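Local coordinates for protein hemolysin (Streptococcus suis, PDB 3HVN) that probably lyses host cells as a cholesterol-dependent toxin, binding cholesterol-containing membranes and then inserting as an oligomeric pore, at residues G140-T144 against N160-W165; I123-L128 against P242-F246; A170-G174 against Y352-N356; S277-E283 against S318-F324. The protein carries 1 engineered substitution. All coordinates share one frame. Numbering follows the deposited sequence.

Contact 1: G140-T144 against N160-W165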
loop_
_atom_site.group_PDB
_atom_site.type_symbol
_atom_site.label_atom_id
_atom_site.label_comp_id
_atom_site.label_asym_id
_atom_site.label_seq_id
_atom_site.Cartn_x
_atom_site.Cartn_y
_atom_site.Cartn_z
ATOM N N GLY A 140 8.400 -30.473 -13.091
ATOM C CA GLY A 140 8.225 -30.246 -14.512
ATOM C C GLY A 140 9.516 -29.746 -15.128
ATOM O O GLY A 140 10.296 -30.524 -15.679
ATOM N N ASP A 141 9.737 -28.439 -15.028
ATOM C CA ASP A 141 10.985 -27.822 -15.464
ATOM C C ASP A 141 11.454 -28.353 -16.817
ATOM O O ASP A 141 12.574 -28.846 -16.945
ATOM C CB ASP A 141 12.071 -28.038 -14.407
ATOM C CG ASP A 141 13.287 -27.159 -14.629
ATOM O OD1 ASP A 141 13.164 -26.130 -15.326
ATOM O OD2 ASP A 141 14.367 -27.497 -14.100
ATOM N N SER A 142 10.593 -28.250 -17.825
ATOM C CA SER A 142 10.935 -28.707 -19.168
ATOM C C SER A 142 12.110 -27.914 -19.729
ATOM O O SER A 142 12.144 -26.688 -19.628
ATOM C CB SER A 142 9.726 -28.589 -20.098
ATOM O OG SER A 142 10.028 -29.088 -21.391
ATOM N N HIS A 143 13.072 -28.617 -20.319
ATOM C CA HIS A 143 14.268 -27.976 -20.852
ATOM C C HIS A 143 14.302 -28.025 -22.377
ATOM O O HIS A 143 13.806 -28.973 -22.988
ATOM C CB HIS A 143 15.526 -28.641 -20.289
ATOM C CG HIS A 143 15.502 -28.821 -18.804
ATOM N ND1 HIS A 143 15.845 -27.814 -17.925
ATOM C CD2 HIS A 143 15.182 -29.892 -18.041
ATOM C CE1 HIS A 143 15.733 -28.258 -16.686
ATOM N NE2 HIS A 143 15.333 -29.516 -16.728
ATOM N N THR A 144 14.893 -27.000 -22.984
ATOM C CA THR A 144 15.047 -26.953 -24.436
ATOM C C THR A 144 16.284 -26.162 -24.850
ATOM O O THR A 144 16.657 -25.183 -24.204
ATOM C CB THR A 144 13.808 -26.350 -25.126
ATOM O OG1 THR A 144 13.236 -25.338 -24.287
ATOM C CG2 THR A 144 12.768 -27.426 -25.392
ATOM N N ASN A 160 7.264 -24.639 -28.353
ATOM C CA ASN A 160 7.318 -26.094 -28.260
ATOM C C ASN A 160 7.167 -26.557 -26.814
ATOM O O ASN A 160 6.604 -27.620 -26.546
ATOM C CB ASN A 160 8.594 -26.655 -28.900
ATOM C CG ASN A 160 9.856 -26.254 -28.160
ATOM O OD1 ASN A 160 9.971 -26.443 -26.949
ATOM N ND2 ASN A 160 10.822 -25.714 -28.893
ATOM N N LEU A 161 7.659 -25.744 -25.884
ATOM C CA LEU A 161 7.480 -26.027 -24.465
ATOM C C LEU A 161 6.000 -25.982 -24.099
ATOM O O LEU A 161 5.389 -27.011 -23.798
ATOM C CB LEU A 161 8.264 -25.027 -23.613
ATOM C CG LEU A 161 9.788 -25.123 -23.684
ATOM C CD1 LEU A 161 10.435 -24.001 -22.888
ATOM C CD2 LEU A 161 10.258 -26.479 -23.186
ATOM N N LEU A 162 5.428 -24.781 -24.136
ATOM C CA LEU A 162 4.019 -24.584 -23.813
ATOM C C LEU A 162 3.121 -25.540 -24.590
ATOM O O LEU A 162 2.098 -25.994 -24.080
ATOM C CB LEU A 162 3.604 -23.138 -24.089
ATOM C CG LEU A 162 4.222 -22.063 -23.192
ATOM C CD1 LEU A 162 3.835 -20.674 -23.676
ATOM C CD2 LEU A 162 3.801 -22.267 -21.745
ATOM N N SER A 163 3.506 -25.841 -25.825
ATOM C CA SER A 163 2.743 -26.762 -26.658
ATOM C C SER A 163 2.870 -28.184 -26.125
ATOM O O SER A 163 1.885 -28.919 -26.052
ATOM C CB SER A 163 3.211 -26.698 -28.113
ATOM O OG SER A 163 4.498 -27.271 -28.262
ATOM N N LYS A 164 4.087 -28.567 -25.751
ATOM C CA LYS A 164 4.318 -29.880 -25.162
ATOM C C LYS A 164 3.597 -29.994 -23.823
ATOM O O LYS A 164 3.255 -31.092 -23.384
ATOM C CB LYS A 164 5.815 -30.142 -24.983
ATOM C CG LYS A 164 6.134 -31.525 -24.439
ATOM C CD LYS A 164 7.631 -31.736 -24.286
ATOM C CE LYS A 164 7.936 -33.123 -23.745
ATOM N NZ LYS A 164 9.399 -33.351 -23.584
ATOM N N TRP A 165 3.370 -28.854 -23.180
ATOM C CA TRP A 165 2.665 -28.829 -21.902
ATOM C C TRP A 165 1.150 -28.920 -22.079
ATOM O O TRP A 165 0.495 -29.754 -21.457
ATOM C CB TRP A 165 3.033 -27.575 -21.105
ATOM C CG TRP A 165 4.389 -27.648 -20.473
ATOM C CD1 TRP A 165 5.582 -27.328 -21.051
ATOM C CD2 TRP A 165 4.692 -28.069 -19.137
ATOM N NE1 TRP A 165 6.610 -27.523 -20.161
ATOM C CE2 TRP A 165 6.089 -27.977 -18.977
ATOM C CE3 TRP A 165 3.919 -28.514 -18.061
ATOM C CZ2 TRP A 165 6.728 -28.315 -17.786
ATOM C CZ3 TRP A 165 4.555 -28.848 -16.880
ATOM C CH2 TRP A 165 5.945 -28.747 -16.752
#
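Strand and helix run roughly antiparallel here, 146° between their N-to-C directions, with the axes 9.4 Å apart at closest approach: a helix, N160-W165, packed on the edge strand 142-146 of the large antiparallel sheet. Apolar and mixed van der Waals contacts do the work. S142 and T144 send their CA-to-CB bonds toward the helix, while H143 between them points away, as the alternation of a strand demands. L161 lies between these two residues: its CD2 is 3.2 Å from S142 OG and 3.4 Å from T144 OG1, so a methyl group meets two hydroxyl oxygens.

W165, one helical turn further on, offers the edge of its indole. S142 CB approaches W165 NE1 at 3.3 Å, and G140 CA sits 3.5 Å from W165 CH2. Any CB on G140 would run into that same CH2, so the missing side chain lets the ring come this close. At the other end, T144 CG2 packs against N160 OD1 at 3.3 Å.

Polar bonding goes elsewhere. T144 OG1 has a weak hydrogen bond to L130 O, and the backbones of S142 and T144 pair with L132 and L130 of strand 128-133. L161 and W165 also rest on L132, so the helix covers both strands. With no hydrogen bond or salt bridge between the segments, this contact rests on van der Waals packing, mostly of side chains.

Contact 2: I123-L128 against P242-F246; sequences IARGDL and PSKLF
Build I123-L128 as an irregular, mostly extended chain, with phi between -51° and -137° and psi between 109° and 169°, and set it across the C-terminal end of a single helical turn, P242-L245, closed by F246 N to P242 O at 2.8 Å. I123, t at chi1, lays CG2 4.1 Å from CD2 of F246, at the edge of that ring (chi1 m). A124 O is 3.0 Å from F246 O, two acceptors with no bond between them. R125 starts away from the helix, but its m, m, m chi angles fold the guanidinium back, so that NH2 lies 3.7 Å from L245 CD1; NH1 is hydrogen-bonded to G104 O. At G126 comes the one hydrogen bond across, G126 N to L245 O at 2.8 Å, weak because the angle at hydrogen is 123°. A CB here would collide with the carbonyls of K244 and L245. D127 turns away and bonds through OD1 to S148 N. L128 CD2 meets L245 CD1 at 4.3 Å. L245 points its CA-to-CB bond away, yet its t, p rotamer brings CD1 to both R125 and L128. An extended loop leading into strand 128-133 thus docks by its G126 backbone on the last carbonyls of short helix 242-245, glycine allowing G126 CA within 4.4 Å of F246 CA. L106 of strand 106-108 touches I123, R125 and F246, while P242 packs on N38 and F41 of helix 37-43.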
loop_
_atom_site.group_PDB
_atom_site.type_symbol
_atom_site.label_atom_id
_atom_site.label_comp_id
_atom_site.label_asym_id
_atom_site.label_seq_id
_atom_site.Cartn_x
_atom_site.Cartn_y
_atom_site.Cartn_z
ATOM N N ILE A 123 23.699 -8.938 -31.550
ATOM C CA ILE A 123 24.960 -9.470 -32.053
ATOM C C ILE A 123 24.845 -10.979 -32.238
ATOM O O ILE A 123 23.876 -11.591 -31.793
ATOM C CB ILE A 123 26.120 -9.164 -31.083
ATOM C CG1 ILE A 123 27.471 -9.370 -31.773
ATOM C CG2 ILE A 123 26.008 -10.022 -29.830
ATOM C CD1 ILE A 123 28.659 -9.197 -30.851
ATOM N N ALA A 124 25.832 -11.573 -32.903
ATOM C CA ALA A 124 25.869 -13.020 -33.076
ATOM C C ALA A 124 25.747 -13.710 -31.722
ATOM O O ALA A 124 26.667 -13.664 -30.905
ATOM C CB ALA A 124 27.152 -13.439 -33.774
ATOM N N ARG A 125 24.603 -14.345 -31.490
ATOM C CA ARG A 125 24.311 -14.950 -30.196
ATOM C C ARG A 125 24.794 -16.394 -30.102
ATOM O O ARG A 125 24.739 -17.144 -31.077
ATOM C CB ARG A 125 22.811 -14.882 -29.907
ATOM C CG ARG A 125 22.257 -13.470 -29.827
ATOM C CD ARG A 125 22.974 -12.664 -28.759
ATOM N NE ARG A 125 23.089 -13.405 -27.507
ATOM C CZ ARG A 125 22.126 -13.482 -26.594
ATOM N NH1 ARG A 125 20.970 -12.864 -26.791
ATOM N NH2 ARG A 125 22.319 -14.181 -25.483
ATOM N N GLY A 126 25.264 -16.777 -28.918
ATOM C CA GLY A 126 25.696 -18.140 -28.676
ATOM C C GLY A 126 24.547 -19.011 -28.210
ATOM O O GLY A 126 23.746 -18.597 -27.372
ATOM N N ASP A 127 24.462 -20.219 -28.758
ATOM C CA ASP A 127 23.397 -21.152 -28.411
ATOM C C ASP A 127 23.285 -21.325 -26.900
ATOM O O ASP A 127 24.282 -21.573 -26.220
ATOM C CB ASP A 127 23.638 -22.508 -29.077
ATOM C CG ASP A 127 23.780 -22.402 -30.584
ATOM O OD1 ASP A 127 23.484 -21.321 -31.136
ATOM O OD2 ASP A 127 24.188 -23.399 -31.215
ATOM N N LEU A 128 22.070 -21.191 -26.376
ATOM C CA LEU A 128 21.848 -21.303 -24.936
ATOM C C LEU A 128 20.612 -22.134 -24.599
ATOM O O LEU A 128 19.698 -22.262 -25.414
ATOM C CB LEU A 128 21.763 -19.916 -24.290
ATOM C CG LEU A 128 21.082 -18.800 -25.085
ATOM C CD1 LEU A 128 19.618 -19.116 -25.343
ATOM C CD2 LEU A 128 21.224 -17.466 -24.365
ATOM N N PRO A 242 31.247 -16.025 -20.701
ATOM C CA PRO A 242 30.838 -15.018 -21.684
ATOM C C PRO A 242 31.035 -15.550 -23.098
ATOM O O PRO A 242 30.249 -15.244 -23.994
ATOM C CB PRO A 242 31.802 -13.861 -21.415
ATOM C CG PRO A 242 32.160 -14.005 -19.976
ATOM C CD PRO A 242 32.195 -15.483 -19.711
ATOM N N SER A 243 32.085 -16.345 -23.285
ATOM C CA SER A 243 32.333 -17.000 -24.561
ATOM C C SER A 243 31.189 -17.950 -24.885
ATOM O O SER A 243 30.702 -17.990 -26.016
ATOM C CB SER A 243 33.659 -17.762 -24.523
ATOM O OG SER A 243 33.659 -18.735 -23.494
ATOM N N LYS A 244 30.763 -18.716 -23.886
ATOM C CA LYS A 244 29.616 -19.602 -24.037
ATOM C C LYS A 244 28.374 -18.790 -24.374
ATOM O O LYS A 244 27.502 -19.247 -25.114
ATOM C CB LYS A 244 29.379 -20.410 -22.760
ATOM C CG LYS A 244 28.105 -21.242 -22.787
ATOM C CD LYS A 244 27.734 -21.742 -21.402
ATOM C CE LYS A 244 26.372 -22.418 -21.410
ATOM N NZ LYS A 244 25.925 -22.791 -20.039
ATOM N N LEU A 245 28.297 -17.582 -23.824
ATOM C CA LEU A 245 27.169 -16.697 -24.095
ATOM C C LEU A 245 27.178 -16.209 -25.543
ATOM O O LEU A 245 26.265 -16.510 -26.316
ATOM C CB LEU A 245 27.174 -15.507 -23.134
ATOM C CG LEU A 245 25.936 -14.609 -23.176
ATOM C CD1 LEU A 245 24.676 -15.424 -22.931
ATOM C CD2 LEU A 245 26.053 -13.481 -22.163
ATOM N N PHE A 246 28.212 -15.457 -25.905
ATOM C CA PHE A 246 28.341 -14.937 -27.263
ATOM C C PHE A 246 28.423 -16.064 -28.286
ATOM O O PHE A 246 28.044 -15.893 -29.444
ATOM C CB PHE A 246 29.569 -14.031 -27.381
ATOM C CG PHE A 246 29.434 -12.726 -26.651
ATOM C CD1 PHE A 246 29.957 -12.568 -25.379
ATOM C CD2 PHE A 246 28.782 -11.654 -27.239
ATOM C CE1 PHE A 246 29.834 -11.368 -24.707
ATOM C CE2 PHE A 246 28.656 -10.451 -26.572
ATOM C CZ PHE A 246 29.183 -10.308 -25.304
#

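Contact 3: A170-G174 against Y352-N356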
loop_
_atom_site.group_PDB
_atom_site.type_symbol
_atom_site.label_atom_id
_atom_site.label_comp_id
_atom_site.label_asym_id
_atom_site.label_seq_id
_atom_site.Cartn_x
_atom_site.Cartn_y
_atom_site.Cartn_z
ATOM N N ALA A 170 -3.629 -31.107 -18.414
ATOM C CA ALA A 170 -4.856 -30.338 -18.253
ATOM C C ALA A 170 -4.566 -28.986 -17.612
ATOM O O ALA A 170 -4.943 -28.737 -16.468
ATOM C CB ALA A 170 -5.863 -31.116 -17.421
ATOM N N GLY A 171 -3.892 -28.116 -18.359
ATOM C CA GLY A 171 -3.544 -26.797 -17.864
ATOM C C GLY A 171 -3.649 -25.727 -18.931
ATOM O O GLY A 171 -2.845 -24.795 -18.968
ATOM N N GLU A 172 -4.642 -25.861 -19.803
ATOM C CA GLU A 172 -4.869 -24.880 -20.858
ATOM C C GLU A 172 -5.440 -23.583 -20.289
ATOM O O GLU A 172 -4.741 -22.575 -20.199
ATOM C CB GLU A 172 -5.798 -25.446 -21.936
ATOM C CG GLU A 172 -7.051 -26.115 -21.396
ATOM C CD GLU A 172 -8.134 -26.256 -22.447
ATOM O OE1 GLU A 172 -7.852 -25.987 -23.633
ATOM O OE2 GLU A 172 -9.269 -26.633 -22.085
ATOM N N TYR A 173 -6.713 -23.616 -19.907
ATOM C CA TYR A 173 -7.367 -22.457 -19.313
ATOM C C TYR A 173 -7.277 -22.497 -17.792
ATOM O O TYR A 173 -8.212 -22.928 -17.116
ATOM C CB TYR A 173 -8.833 -22.382 -19.751
ATOM C CG TYR A 173 -9.040 -21.734 -21.102
ATOM C CD1 TYR A 173 -8.972 -22.479 -22.271
ATOM C CD2 TYR A 173 -9.308 -20.375 -21.207
ATOM C CE1 TYR A 173 -9.162 -21.888 -23.507
ATOM C CE2 TYR A 173 -9.500 -19.776 -22.435
ATOM C CZ TYR A 173 -9.426 -20.536 -23.583
ATOM O OH TYR A 173 -9.617 -19.941 -24.809
ATOM N N GLY A 174 -6.145 -22.048 -17.259
ATOM C CA GLY A 174 -5.930 -22.036 -15.825
ATOM C C GLY A 174 -5.052 -23.183 -15.363
ATOM O O GLY A 174 -4.969 -24.218 -16.023
ATOM N N TYR A 352 -10.083 -17.181 -15.378
ATOM C CA TYR A 352 -10.862 -17.035 -16.601
ATOM C C TYR A 352 -9.927 -16.876 -17.795
ATOM O O TYR A 352 -10.329 -17.064 -18.944
ATOM C CB TYR A 352 -11.794 -15.827 -16.494
ATOM C CG TYR A 352 -12.942 -15.834 -17.478
ATOM C CD1 TYR A 352 -14.190 -16.320 -17.115
ATOM C CD2 TYR A 352 -12.780 -15.349 -18.769
ATOM C CE1 TYR A 352 -15.244 -16.327 -18.008
ATOM C CE2 TYR A 352 -13.828 -15.352 -19.671
ATOM C CZ TYR A 352 -15.058 -15.841 -19.283
ATOM O OH TYR A 352 -16.107 -15.848 -20.175
ATOM N N GLY A 353 -8.676 -16.530 -17.514
ATOM C CA GLY A 353 -7.677 -16.366 -18.553
ATOM C C GLY A 353 -7.240 -17.698 -19.132
ATOM O O GLY A 353 -8.004 -18.663 -19.134
ATOM N N LYS A 354 -6.008 -17.752 -19.623
ATOM C CA LYS A 354 -5.482 -18.976 -20.217
ATOM C C LYS A 354 -3.984 -19.130 -19.971
ATOM O O LYS A 354 -3.352 -18.270 -19.358
ATOM C CB LYS A 354 -5.774 -19.012 -21.719
ATOM C CG LYS A 354 -5.079 -17.919 -22.513
ATOM C CD LYS A 354 -5.456 -17.981 -23.985
ATOM C CE LYS A 354 -6.954 -17.804 -24.179
ATOM N NZ LYS A 354 -7.343 -17.882 -25.614
ATOM N N LEU A 355 -3.426 -20.235 -20.453
ATOM C CA LEU A 355 -2.006 -20.521 -20.293
ATOM C C LEU A 355 -1.331 -20.639 -21.656
ATOM O O LEU A 355 -0.113 -20.498 -21.769
ATOM C CB LEU A 355 -1.808 -21.806 -19.483
ATOM C CG LEU A 355 -0.388 -22.204 -19.067
ATOM C CD1 LEU A 355 0.316 -23.010 -20.153
ATOM C CD2 LEU A 355 0.432 -20.982 -18.671
ATOM N N ASN A 356 -2.133 -20.894 -22.685
ATOM C CA ASN A 356 -1.628 -21.035 -24.047
ATOM C C ASN A 356 -0.491 -20.064 -24.344
ATOM O O ASN A 356 0.613 -20.477 -24.695
ATOM C CB ASN A 356 -2.759 -20.847 -25.061
ATOM C CG ASN A 356 -3.843 -21.899 -24.930
ATOM O OD1 ASN A 356 -3.667 -22.906 -24.242
ATOM N ND2 ASN A 356 -4.971 -21.673 -25.593
#
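Two loops meet here, and E172 O is the main acceptor between them. It takes L355 N at 2.7 Å, a weak bond with a hydrogen angle of 126°, and within its own loop it also receives G174 N, again weakly, at 3.3 Å between G174 N and E172 O. The second bond across the contact joins side chains: K354 NZ donates to Y173 OH over 3.2 Å. To get there the lysine, p at chi1 and chi3, curls along the tyrosine, placing K354 CB over the ring face, 4.1 Å from the Y173 centroid, in a CH-pi contact. G353 O comes within 3.0 Å of Y173 CD2, and G171 O lies 3.2 Å from L355 CB, so these two carbonyls meet carbon rather than a donor of the facing loop. The backbones are closest at Y173 and K354, CA to CA 4.1 Å. G174, at phi 102° and psi 155°, has a conformation in which a CB would jam against the preceding carbonyl oxygen.

Nearby, the Y352 side chain is about 6 Å from a bound hexafluoropropanol. This loop-to-loop contact joins the link from helix 151-166 to strand 179-186 with that from helix 339-350 to strand 359-367. L355 packs on L162 and N166 of helix 151-166 and on Y231 and Y232 of strand 221-236.

Contact 4: S277-E283 against S318-F324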
loop_
_atom_site.group_PDB
_atom_site.type_symbol
_atom_site.label_atom_id
_atom_site.label_comp_id
_atom_site.label_asym_id
_atom_site.label_seq_id
_atom_site.Cartn_x
_atom_site.Cartn_y
_atom_site.Cartn_z
ATOM N N SER A 277 -0.538 -9.280 -15.012
ATOM C CA SER A 277 -0.181 -8.177 -14.127
ATOM C C SER A 277 -1.356 -7.224 -13.954
ATOM O O SER A 277 -1.936 -6.751 -14.935
ATOM C CB SER A 277 1.043 -7.428 -14.653
ATOM O OG SER A 277 1.527 -6.508 -13.689
ATOM N N MET A 278 -1.702 -6.948 -12.701
ATOM C CA MET A 278 -2.850 -6.103 -12.397
ATOM C C MET A 278 -2.511 -5.044 -11.354
ATOM O O MET A 278 -2.439 -5.339 -10.162
ATOM C CB MET A 278 -4.017 -6.963 -11.910
ATOM C CG MET A 278 -5.300 -6.194 -11.656
ATOM S SD MET A 278 -6.612 -7.260 -11.033
ATOM C CE MET A 278 -6.581 -8.575 -12.249
ATOM N N PHE A 279 -2.306 -3.811 -11.806
ATOM C CA PHE A 279 -2.024 -2.706 -10.896
ATOM C C PHE A 279 -3.316 -2.011 -10.485
ATOM O O PHE A 279 -3.923 -1.290 -11.274
ATOM C CB PHE A 279 -1.059 -1.711 -11.542
ATOM C CG PHE A 279 0.333 -2.247 -11.714
ATOM C CD1 PHE A 279 0.640 -3.083 -12.774
ATOM C CD2 PHE A 279 1.332 -1.921 -10.812
ATOM C CE1 PHE A 279 1.917 -3.582 -12.933
ATOM C CE2 PHE A 279 2.613 -2.415 -10.967
ATOM C CZ PHE A 279 2.905 -3.248 -12.028
ATOM N N ILE A 280 -3.731 -2.234 -9.241
ATOM C CA ILE A 280 -5.020 -1.739 -8.772
ATOM C C ILE A 280 -4.881 -0.557 -7.819
ATOM O O ILE A 280 -4.026 -0.553 -6.934
ATOM C CB ILE A 280 -5.819 -2.852 -8.070
ATOM C CG1 ILE A 280 -5.599 -4.192 -8.772
ATOM C CG2 ILE A 280 -7.297 -2.497 -8.025
ATOM C CD1 ILE A 280 -6.310 -5.350 -8.110
ATOM N N LYS A 281 -5.734 0.445 -8.008
ATOM C CA LYS A 281 -5.772 1.606 -7.128
ATOM C C LYS A 281 -7.073 1.607 -6.334
ATOM O O LYS A 281 -8.161 1.632 -6.912
ATOM C CB LYS A 281 -5.639 2.899 -7.939
ATOM C CG LYS A 281 -5.501 4.164 -7.102
ATOM C CD LYS A 281 -6.850 4.672 -6.609
ATOM C CE LYS A 281 -7.694 5.206 -7.752
ATOM N NZ LYS A 281 -9.011 5.713 -7.281
ATOM N N LEU A 282 -6.957 1.579 -5.009
ATOM C CA LEU A 282 -8.132 1.537 -4.143
ATOM C C LEU A 282 -8.266 2.806 -3.310
ATOM O O LEU A 282 -7.421 3.089 -2.463
ATOM C CB LEU A 282 -8.071 0.324 -3.211
ATOM C CG LEU A 282 -8.309 -1.064 -3.809
ATOM C CD1 LEU A 282 -7.179 -1.457 -4.748
ATOM C CD2 LEU A 282 -8.459 -2.090 -2.698
ATOM N N GLU A 283 -9.332 3.566 -3.543
ATOM C CA GLU A 283 -9.581 4.761 -2.745
ATOM C C GLU A 283 -10.834 4.628 -1.882
ATOM O O GLU A 283 -11.853 4.064 -2.311
ATOM C CB GLU A 283 -9.661 6.014 -3.624
ATOM C CG GLU A 283 -10.914 6.111 -4.472
ATOM C CD GLU A 283 -11.230 7.538 -4.876
ATOM O OE1 GLU A 283 -10.737 8.470 -4.206
ATOM O OE2 GLU A 283 -11.978 7.727 -5.859
ATOM N N SER A 318 -13.841 2.678 -3.733
ATOM C CA SER A 318 -13.874 2.959 -5.164
ATOM C C SER A 318 -12.499 2.697 -5.759
ATOM O O SER A 318 -11.497 3.235 -5.288
ATOM C CB SER A 318 -14.321 4.399 -5.426
ATOM O OG SER A 318 -13.727 5.298 -4.507
ATOM N N PHE A 319 -12.448 1.861 -6.792
ATOM C CA PHE A 319 -11.169 1.406 -7.320
ATOM C C PHE A 319 -10.968 1.757 -8.790
ATOM O O PHE A 319 -11.910 2.123 -9.493
ATOM C CB PHE A 319 -11.029 -0.105 -7.138
ATOM C CG PHE A 319 -11.601 -0.906 -8.273
ATOM C CD1 PHE A 319 -10.771 -1.460 -9.234
ATOM C CD2 PHE A 319 -12.968 -1.097 -8.385
ATOM C CE1 PHE A 319 -11.292 -2.195 -10.281
ATOM C CE2 PHE A 319 -13.496 -1.831 -9.432
ATOM C CZ PHE A 319 -12.656 -2.380 -10.381
ATOM N N SER A 320 -9.724 1.636 -9.238
ATOM C CA SER A 320 -9.381 1.791 -10.646
ATOM C C SER A 320 -8.161 0.930 -10.945
ATOM O O SER A 320 -7.094 1.126 -10.360
ATOM C CB SER A 320 -9.102 3.255 -10.983
ATOM O OG SER A 320 -7.941 3.718 -10.318
ATOM N N ALA A 321 -8.319 -0.028 -11.852
ATOM C CA ALA A 321 -7.273 -1.010 -12.104
ATOM C C ALA A 321 -6.729 -0.978 -13.530
ATOM O O ALA A 321 -7.482 -0.850 -14.498
ATOM C CB ALA A 321 -7.767 -2.410 -11.757
ATOM N N TYR A 322 -5.409 -1.092 -13.639
ATOM C CA TYR A 322 -4.734 -1.232 -14.921
ATOM C C TYR A 322 -4.227 -2.664 -15.037
ATOM O O TYR A 322 -3.317 -3.070 -14.311
ATOM C CB TYR A 322 -3.565 -0.250 -15.014
ATOM C CG TYR A 322 -2.744 -0.373 -16.278
ATOM C CD1 TYR A 322 -1.720 -1.306 -16.377
ATOM C CD2 TYR A 322 -2.985 0.451 -17.369
ATOM C CE1 TYR A 322 -0.965 -1.420 -17.529
ATOM C CE2 TYR A 322 -2.235 0.345 -18.525
ATOM C CZ TYR A 322 -1.226 -0.592 -18.600
ATOM O OH TYR A 322 -0.477 -0.700 -19.748
ATOM N N ILE A 323 -4.825 -3.432 -15.943
ATOM C CA ILE A 323 -4.503 -4.850 -16.060
ATOM C C ILE A 323 -3.920 -5.198 -17.425
ATOM O O ILE A 323 -4.252 -4.570 -18.432
ATOM C CB ILE A 323 -5.748 -5.733 -15.792
ATOM C CG1 ILE A 323 -6.564 -5.944 -17.071
ATOM C CG2 ILE A 323 -6.611 -5.123 -14.697
ATOM C CD1 ILE A 323 -6.202 -7.203 -17.839
ATOM N N PHE A 324 -3.046 -6.198 -17.450
ATOM C CA PHE A 324 -2.539 -6.730 -18.712
ATOM C C PHE A 324 -2.032 -8.163 -18.564
ATOM O O PHE A 324 -1.391 -8.512 -17.569
ATOM C CB PHE A 324 -1.463 -5.819 -19.315
ATOM C CG PHE A 324 -0.223 -5.692 -18.476
ATOM C CD1 PHE A 324 -0.120 -4.701 -17.514
ATOM C CD2 PHE A 324 0.847 -6.552 -18.662
ATOM C CE1 PHE A 324 1.023 -4.578 -16.746
ATOM C CE2 PHE A 324 1.991 -6.434 -17.898
ATOM C CZ PHE A 324 2.081 -5.443 -16.940
#
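M278, I280, L282, F319, A321 and I323 make one greasy face of this antiparallel strand pair. M278 CG meets I323 CG2 at 3.5 Å; I280 CG2 touches A321 CB and F319 CD1, each at 3.8 Å; L282 CG reaches F319 CB at 4.4 Å. M278-I323, I280-A321 and L282-F319 are the non-hydrogen-bonded pairs; I280-F319 is a diagonal contact. On the reverse face F279 CE1 lies 4.0 Å from F324 CE1, and S277 CB sits over the F324 ring, 3.6 Å from its centroid, a CH-pi contact.

Between the faces the backbone register is unbroken: S277-F324, F279-Y322, K281-S320 and E283-S318 each bond N to O in both directions at 2.8 Å. At the polar edge, K281 CE approaches S320 OG at 3.0 Å, with that hydroxyl bonded to L208 O; S318 OG donates to E283 O at 3.1 Å, and K281 NZ and E283 OE2 form a long salt bridge of 3.9 Å.

The chain between the strands carries helices 291-300 and 312-315; as in related cytolysins, this segment probably unfolds and extends the two strands into a transmembrane hairpin. Strands 221-236 and 333-338 flank the pair, helix 339-350 covers the M278-I280-F319 face, and helix 201-208 packs on F279, K281 and Y322.

In the fold
Contact 4 is the core of the set, a fully bonded strand pair buried between helices; contact 1 is a surface contact, and contacts 2 and 3 are only partly buried. Contacts 1 and 4 reach the same large antiparallel sheet, 32 Å apart between centres, one mainly through side-chain packing with no hydrogen bond across and the other through regular backbone pairing. Contacts 1 and 3 touch: helix 151-166, which covers the strand in contact 1, turns L162 to the loop of contact 3, with L162 CD1 3.4 Å from N356 O. Contact 2 sets a loop on a short helix, contact 3 joins two loops; each has one weak backbone bond across, and contact 3 adds a lysine-tyrosine bond.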